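Esterase (Xanthomonas oryzae pv. oryzae, PDB 3H2G) hydrolyses ester bonds in rice cell walls and takes part in virulence, probably through an alpha/beta-hydrolase catalytic machinery. Local coordinates at residues A191-S194 with K195-L199; Q213-L216 with D217-G221; D288-K291 with S292-P296. All coordinates share one frame; numbering follows the deposited sequence.

Contact 1. Residues A191-S194 with K195-L199; sequences AHLS and KEFHL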
loop_
_atom_site.group_PDB
_atom_site.type_symbol
_atom_site.label_atom_id
_atom_site.label_comp_id
_atom_site.label_asym_id
_atom_site.label_seq_id
_atom_site.Cartn_x
_atom_site.Cartn_y
_atom_site.Cartn_z
ATOM N N ALA A 191 -17.380 -0.263 7.974
ATOM C CA ALA A 191 -18.335 0.824 8.154
ATOM C C ALA A 191 -19.536 0.843 7.205
ATOM O O ALA A 191 -20.568 1.426 7.541
ATOM C CB ALA A 191 -17.605 2.161 8.074
ATOM N N HIS A 192 -19.424 0.200 6.044
ATOM C CA HIS A 192 -20.512 0.244 5.065
ATOM C C HIS A 192 -20.800 -1.001 4.229
ATOM O O HIS A 192 -21.945 -1.223 3.825
ATOM C CB HIS A 192 -20.249 1.371 4.055
ATOM C CG HIS A 192 -20.156 2.737 4.657
ATOM N ND1 HIS A 192 -21.260 3.430 5.107
ATOM C CD2 HIS A 192 -19.094 3.553 4.857
ATOM C CE1 HIS A 192 -20.881 4.613 5.555
ATOM N NE2 HIS A 192 -19.572 4.712 5.416
ATOM N N LEU A 193 -19.772 -1.799 3.950
ATOM C CA LEU A 193 -19.937 -2.948 3.060
ATOM C C LEU A 193 -19.774 -4.351 3.643
ATOM O O LEU A 193 -19.362 -5.268 2.930
ATOM C CB LEU A 193 -18.966 -2.781 1.885
ATOM C CG LEU A 193 -18.911 -1.377 1.265
ATOM C CD1 LEU A 193 -17.735 -1.273 0.296
ATOM C CD2 LEU A 193 -20.223 -1.078 0.551
ATOM N N SER A 194 -20.116 -4.538 4.913
ATOM C CA SER A 194 -19.958 -5.848 5.536
ATOM C C SER A 194 -20.785 -6.962 4.892
ATOM O O SER A 194 -20.436 -8.135 5.011
ATOM C CB SER A 194 -20.264 -5.771 7.037
ATOM O OG SER A 194 -21.594 -5.358 7.279
ATOM N N LYS A 195 -21.872 -6.615 4.211
ATOM C CA LYS A 195 -22.680 -7.651 3.572
ATOM C C LYS A 195 -22.029 -8.123 2.273
ATOM O O LYS A 195 -22.032 -9.314 1.967
ATOM C CB LYS A 195 -24.098 -7.152 3.273
ATOM C CG LYS A 195 -24.961 -8.218 2.593
ATOM C CD LYS A 195 -26.366 -7.728 2.276
ATOM C CE LYS A 195 -27.175 -8.830 1.595
ATOM N NZ LYS A 195 -28.583 -8.435 1.312
ATOM N N GLU A 196 -21.462 -7.186 1.520
ATOM C CA GLU A 196 -20.820 -7.506 0.248
ATOM C C GLU A 196 -19.487 -8.236 0.403
ATOM O O GLU A 196 -19.164 -9.128 -0.389
ATOM C CB GLU A 196 -20.606 -6.223 -0.561
ATOM C CG GLU A 196 -19.960 -6.439 -1.926
ATOM C CD GLU A 196 -19.866 -5.155 -2.722
ATOM O OE1 GLU A 196 -19.342 -5.184 -3.857
ATOM O OE2 GLU A 196 -20.320 -4.111 -2.209
ATOM N N PHE A 197 -18.715 -7.848 1.414
ATOM C CA PHE A 197 -17.409 -8.452 1.671
ATOM C C PHE A 197 -17.337 -9.045 3.073
ATOM O O PHE A 197 -17.306 -8.306 4.059
ATOM C CB PHE A 197 -16.309 -7.397 1.528
ATOM C CG PHE A 197 -16.242 -6.772 0.168
ATOM C CD1 PHE A 197 -15.682 -7.461 -0.902
ATOM C CD2 PHE A 197 -16.741 -5.492 -0.045
ATOM C CE1 PHE A 197 -15.618 -6.883 -2.172
ATOM C CE2 PHE A 197 -16.682 -4.905 -1.311
ATOM C CZ PHE A 197 -16.118 -5.605 -2.374
ATOM N N HIS A 198 -17.307 -10.372 3.159
ATOM C CA HIS A 198 -17.219 -11.052 4.446
ATOM C C HIS A 198 -15.757 -11.032 4.869
ATOM O O HIS A 198 -15.005 -11.970 4.611
ATOM C CB HIS A 198 -17.727 -12.498 4.325
ATOM C CG HIS A 198 -17.582 -13.301 5.582
ATOM N ND1 HIS A 198 -17.622 -12.732 6.838
ATOM C CD2 HIS A 198 -17.444 -14.634 5.779
ATOM C CE1 HIS A 198 -17.515 -13.679 7.752
ATOM N NE2 HIS A 198 -17.407 -14.843 7.136
ATOM N N LEU A 199 -15.371 -9.942 5.524
ATOM C CA LEU A 199 -14.002 -9.734 5.975
ATOM C C LEU A 199 -13.687 -10.560 7.221
ATOM O O LEU A 199 -14.304 -10.374 8.271
ATOM C CB LEU A 199 -13.801 -8.241 6.249
ATOM C CG LEU A 199 -12.394 -7.678 6.430
ATOM C CD1 LEU A 199 -11.531 -7.997 5.211
ATOM C CD2 LEU A 199 -12.499 -6.170 6.624
HETATM O O HOH W 1 -23.299 -3.904 3.960
HETATM O O HOH W 2 -17.550 -8.310 6.816
#

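Contact 2. Residues Q213-L216 with D217-G221; sequences QTFL and DSWSG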
loop_
_atom_site.group_PDB
_atom_site.type_symbol
_atom_site.label_atom_id
_atom_site.label_comp_id
_atom_site.label_asym_id
_atom_site.label_seq_id
_atom_site.Cartn_x
_atom_site.Cartn_y
_atom_site.Cartn_z
ATOM N N GLN A 213 1.556 12.134 12.621
ATOM C CA GLN A 213 2.624 12.018 13.613
ATOM C C GLN A 213 3.893 11.403 13.023
ATOM O O GLN A 213 5.003 11.732 13.445
ATOM C CB GLN A 213 2.156 11.193 14.815
ATOM C CG GLN A 213 3.086 11.297 16.022
ATOM C CD GLN A 213 3.215 12.726 16.531
ATOM O OE1 GLN A 213 2.217 13.382 16.828
ATOM N NE2 GLN A 213 4.446 13.212 16.633
ATOM N N THR A 214 3.730 10.513 12.048
ATOM C CA THR A 214 4.874 9.877 11.402
ATOM C C THR A 214 5.736 10.929 10.703
ATOM O O THR A 214 6.967 10.886 10.784
ATOM C CB THR A 214 4.415 8.816 10.369
ATOM O OG1 THR A 214 3.886 7.679 11.057
ATOM C CG2 THR A 214 5.574 8.368 9.497
ATOM N N PHE A 215 5.089 11.871 10.018
ATOM C CA PHE A 215 5.811 12.937 9.325
ATOM C C PHE A 215 6.465 13.876 10.326
ATOM O O PHE A 215 7.593 14.338 10.119
ATOM C CB PHE A 215 4.872 13.728 8.406
ATOM C CG PHE A 215 4.748 13.149 7.028
ATOM C CD1 PHE A 215 4.000 12.003 6.801
ATOM C CD2 PHE A 215 5.421 13.732 5.959
ATOM C CE1 PHE A 215 3.923 11.442 5.529
ATOM C CE2 PHE A 215 5.351 13.181 4.686
ATOM C CZ PHE A 215 4.601 12.033 4.471
ATOM N N LEU A 216 5.759 14.161 11.415
ATOM C CA LEU A 216 6.301 15.030 12.453
ATOM C C LEU A 216 7.558 14.397 13.054
ATOM O O LEU A 216 8.591 15.051 13.192
ATOM C CB LEU A 216 5.266 15.255 13.565
ATOM C CG LEU A 216 4.056 16.134 13.237
ATOM C CD1 LEU A 216 3.021 16.037 14.347
ATOM C CD2 LEU A 216 4.514 17.582 13.054
ATOM N N ASP A 217 7.470 13.119 13.404
ATOM C CA ASP A 217 8.601 12.424 14.012
ATOM C C ASP A 217 9.872 12.373 13.165
ATOM O O ASP A 217 10.982 12.388 13.710
ATOM C CB ASP A 217 8.199 10.999 14.408
ATOM C CG ASP A 217 7.149 10.970 15.506
ATOM O OD1 ASP A 217 6.922 12.019 16.146
ATOM O OD2 ASP A 217 6.557 9.895 15.737
ATOM N N SER A 218 9.719 12.313 11.845
ATOM C CA SER A 218 10.871 12.242 10.943
ATOM C C SER A 218 11.161 13.544 10.205
ATOM O O SER A 218 12.031 13.578 9.337
ATOM C CB SER A 218 10.657 11.142 9.895
ATOM O OG SER A 218 10.562 9.860 10.490
ATOM N N TRP A 219 10.454 14.615 10.552
ATOM C CA TRP A 219 10.630 15.886 9.853
ATOM C C TRP A 219 12.062 16.423 9.758
ATOM O O TRP A 219 12.429 17.030 8.750
ATOM C CB TRP A 219 9.722 16.955 10.472
ATOM C CG TRP A 219 9.489 18.121 9.559
ATOM C CD1 TRP A 219 9.928 19.404 9.734
ATOM C CD2 TRP A 219 8.779 18.106 8.313
ATOM N NE1 TRP A 219 9.537 20.186 8.673
ATOM C CE2 TRP A 219 8.832 19.415 7.787
ATOM C CE3 TRP A 219 8.105 17.111 7.590
ATOM C CZ2 TRP A 219 8.234 19.759 6.569
ATOM C CZ3 TRP A 219 7.509 17.453 6.377
ATOM C CH2 TRP A 219 7.579 18.769 5.880
ATOM N N SER A 220 12.869 16.202 10.793
ATOM C CA SER A 220 14.250 16.686 10.795
ATOM C C SER A 220 15.138 15.888 9.846
ATOM O O SER A 220 16.254 16.306 9.521
ATOM C CB SER A 220 14.840 16.605 12.207
ATOM O OG SER A 220 15.061 15.254 12.586
ATOM N N GLY A 221 14.639 14.737 9.410
ATOM C CA GLY A 221 15.406 13.887 8.521
ATOM C C GLY A 221 15.755 12.579 9.208
ATOM O O GLY A 221 16.229 11.634 8.578
HETATM O O HOH W 3 8.454 8.849 11.750
#

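Contact 3. Residues D288-K291 with S292-P296; sequences DKVK and SYFQP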
loop_
_atom_site.group_PDB
_atom_site.type_symbol
_atom_site.label_atom_id
_atom_site.label_comp_id
_atom_site.label_asym_id
_atom_site.label_seq_id
_atom_site.Cartn_x
_atom_site.Cartn_y
_atom_site.Cartn_z
ATOM N N ASP A 288 20.163 14.927 3.965
ATOM C CA ASP A 288 21.053 15.811 4.714
ATOM C C ASP A 288 20.971 17.267 4.246
ATOM O O ASP A 288 21.417 18.182 4.945
ATOM C CB ASP A 288 22.495 15.307 4.606
ATOM C CG ASP A 288 22.952 15.150 3.169
ATOM O OD1 ASP A 288 23.700 16.019 2.676
ATOM O OD2 ASP A 288 22.554 14.156 2.526
ATOM N N LYS A 289 20.394 17.479 3.067
ATOM C CA LYS A 289 20.261 18.822 2.508
ATOM C C LYS A 289 18.805 19.285 2.526
ATOM O O LYS A 289 18.401 20.131 1.727
ATOM C CB LYS A 289 20.777 18.841 1.068
ATOM C CG LYS A 289 22.212 18.366 0.906
ATOM C CD LYS A 289 22.617 18.358 -0.561
ATOM C CE LYS A 289 24.021 17.802 -0.751
ATOM N NZ LYS A 289 24.118 16.368 -0.353
ATOM N N VAL A 290 18.020 18.732 3.446
ATOM C CA VAL A 290 16.610 19.080 3.550
ATOM C C VAL A 290 16.365 20.576 3.761
ATOM O O VAL A 290 15.364 21.111 3.291
ATOM C CB VAL A 290 15.923 18.272 4.691
ATOM C CG1 VAL A 290 16.521 18.644 6.037
ATOM C CG2 VAL A 290 14.421 18.515 4.668
ATOM N N LYS A 291 17.278 21.258 4.450
ATOM C CA LYS A 291 17.096 22.687 4.695
ATOM C C LYS A 291 17.293 23.552 3.456
ATOM O O LYS A 291 16.921 24.726 3.449
ATOM C CB LYS A 291 18.022 23.163 5.815
ATOM C CG LYS A 291 17.568 22.708 7.194
ATOM C CD LYS A 291 18.446 23.284 8.291
ATOM C CE LYS A 291 17.979 22.834 9.669
ATOM N NZ LYS A 291 18.861 23.375 10.747
ATOM N N SER A 292 17.879 22.975 2.413
ATOM C CA SER A 292 18.092 23.703 1.173
ATOM C C SER A 292 17.008 23.312 0.174
ATOM O O SER A 292 16.909 23.890 -0.909
ATOM C CB SER A 292 19.471 23.376 0.594
ATOM O OG SER A 292 19.535 22.031 0.161
ATOM N N TYR A 293 16.192 22.334 0.552
ATOM C CA TYR A 293 15.121 21.836 -0.310
ATOM C C TYR A 293 13.789 22.548 -0.071
ATOM O O TYR A 293 13.212 23.139 -0.983
ATOM C CB TYR A 293 14.938 20.337 -0.084
ATOM C CG TYR A 293 13.967 19.694 -1.043
ATOM C CD1 TYR A 293 14.254 19.623 -2.407
ATOM C CD2 TYR A 293 12.762 19.157 -0.589
ATOM C CE1 TYR A 293 13.366 19.031 -3.299
ATOM C CE2 TYR A 293 11.863 18.563 -1.472
ATOM C CZ TYR A 293 12.174 18.505 -2.826
ATOM O OH TYR A 293 11.298 17.928 -3.709
ATOM N N PHE A 294 13.296 22.474 1.159
ATOM C CA PHE A 294 12.038 23.124 1.511
ATOM C C PHE A 294 12.271 24.584 1.857
ATOM O O PHE A 294 13.353 24.952 2.320
ATOM C CB PHE A 294 11.404 22.440 2.727
ATOM C CG PHE A 294 10.945 21.039 2.466
ATOM C CD1 PHE A 294 9.901 20.793 1.582
ATOM C CD2 PHE A 294 11.557 19.960 3.101
ATOM C CE1 PHE A 294 9.468 19.493 1.331
ATOM C CE2 PHE A 294 11.131 18.652 2.855
ATOM C CZ PHE A 294 10.085 18.420 1.969
ATOM N N GLN A 295 11.260 25.416 1.625
ATOM C CA GLN A 295 11.349 26.826 1.988
ATOM C C GLN A 295 11.506 26.819 3.505
ATOM O O GLN A 295 10.825 26.058 4.195
ATOM C CB GLN A 295 10.062 27.562 1.608
ATOM C CG GLN A 295 9.929 27.860 0.125
ATOM C CD GLN A 295 10.883 28.946 -0.332
ATOM O OE1 GLN A 295 11.688 29.447 0.450
ATOM N NE2 GLN A 295 10.794 29.319 -1.605
ATOM N N PRO A 296 12.404 27.658 4.045
ATOM C CA PRO A 296 12.620 27.714 5.495
ATOM C C PRO A 296 11.341 27.971 6.300
ATOM O O PRO A 296 11.166 27.415 7.384
ATOM C CB PRO A 296 13.647 28.833 5.645
ATOM C CG PRO A 296 14.444 28.714 4.367
ATOM C CD PRO A 296 13.352 28.539 3.338
HETATM O O HOH W 4 14.542 25.076 4.815
#

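Contact 1. Residues A191-S194 with K195-L199
Leu193 and Phe197 carry most of the contact. Phe197 N donates to Leu193 O at 3.1 Å, and this bond closes the turn. The Leu193 side chain lies beside that of Phe197 and points the same way. Leu193 CB stands 4.0 Å from Phe197 CD2, and Leu193 CD1 is 4.1 Å from Phe197 CE2. The other branch, Leu193 CD2, faces Glu196 OE2 at 4.1 Å. Both Leu193 and Phe197 also pack on Ile149 of helix 141-162. Glu196 stretches alongside Leu193. Its CG is anti to the backbone N (chi1 -179°), which lays CG 3.7 Å above one face of the Phe197 ring, toward the rim. Glu196 OE1 forms a salt bridge with Arg153, and OE2 also has a partner outside the turn. A water bridges the backbone just before and after this point: it donates to His192 O, and its oxygen lies 3.1 Å from Lys195 N, from which it accepts.

Ser194 contributes its backbone O. A second water donates weakly to Ser194 O and accepts from Leu199 N at 3.0 Å. This water reaches from the turn to Leu199, just past an inverse gamma turn centred on His198.

Plain packing and backbone bonding thus shape the return from helix to strand in the beta-alpha-beta unit of strand 169-175, helix 177-192 and strand 198-205, consistent with the alpha/beta-hydrolase fold.

Contact 2. Residues Q213-L216 with D217-G221
Gln213 and Asp217 are joined twice, one turn apart on helix 211-218. Asp217 N donates to Gln213 O at 2.8 Å, an ordinary i to i+4 helix bond. Gln213 NE2 then donates to Asp217 OD1, also at 2.8 Å and nearly straight (163°). The bend at chi2 (60°) folds the Gln213 chain back toward the carboxylate. OD1 lies in the amide plane, but NE2 meets it from above the carboxylate plane. The two planes are 42° apart. The other oxygen, Asp217 OD2, has a salt bridge to Lys342, so both carboxylate oxygens have partners.

Thr214 O takes Ser218 N at 3.3 Å. It also receives a bond from a water 2.7 Å away. That water is hydrogen-bonded to Ser218 OG as well, and OG has a further bond with Asn223 ND2. Thr214 OG1 turns back to Ala210 O.

Past Ser218 the bonding changes to i to i+3. Trp219 N is 2.9 Å from Phe215 O, but at a poor angle; its bond goes instead to Leu216 O, at 3.3 Å. A type I beta turn runs from Ser218 to Gly221, closed by Gly221 N to Ser218 O at 2.9 Å. Gly221 leaves helical geometry with positive phi.

Phe215 and Trp219 meet on the apolar side, where Leu216 also packs on Phe302. Trp219 CZ3 lies at the edge of the Phe215 ring, 4.3 Å from Phe215 CD2. Both side chains pack on helix 296-304, where Trp219 stacks with Phe302 and Tyr299. Trp219 NE1 has a hydrogen-bond partner outside the two segments, and Trp219 O accepts from Tyr299 OH.

Contact 3. Residues D288-K291 with S292-P296
Val290 and Phe294 meet across the short, weakly bonded helix 290-293, a single turn leading toward helix 296-304. Their side chains cross at a slant. Val290 CG2, placed anti to the backbone N, reaches the edge of the Phe294 ring, near its plane and 3.6 Å from Phe294 CD2. One face of the same ring is met by Tyr293: Tyr293 CD2 sits 3.6 Å above the plane, over the centre. In return, Phe294 CE2 lies at the edge of the Tyr293 ring and in its plane. The two rings are therefore edge to face. Tyr293 OH is hydrogen-bonded to Ser236 OG, and Tyr299 touches both Val290 and Phe294.

In the backbone, Val290 O accepts two donors: Tyr293 N at 3.1 Å and Phe294 N at 3.3 Å. A water donates to both Lys291 O and Phe294 O and so spans the end of the turn.

Lys289 O is also gripped twice. Ser292 N donates to it at 3.0 Å. Ser292 OG donates in the carbonyl plane, on a lone pair of Lys289 O, at 2.7 Å.

Contacts 2 and 3 are neighbours, with centres 14 Å apart. They touch lightly where Ser220 O packs 4.2 Å from Val290 CG1. Helix 296-304 lies against both. Contact 1 stands apart. Its centre is 35 Å from that of contact 2, and their nearest atoms are about 22 Å apart. From the centre of contact 3 it is 45 Å away, on the opposite side of the chain's centre. Strand 198-205 leads from contact 1 toward helix 211-218. The probable nucleophile, Ser176, precedes helix 177-192, whose far end enters contact 1; Asp336 and His377 probably complete a catalytic triad.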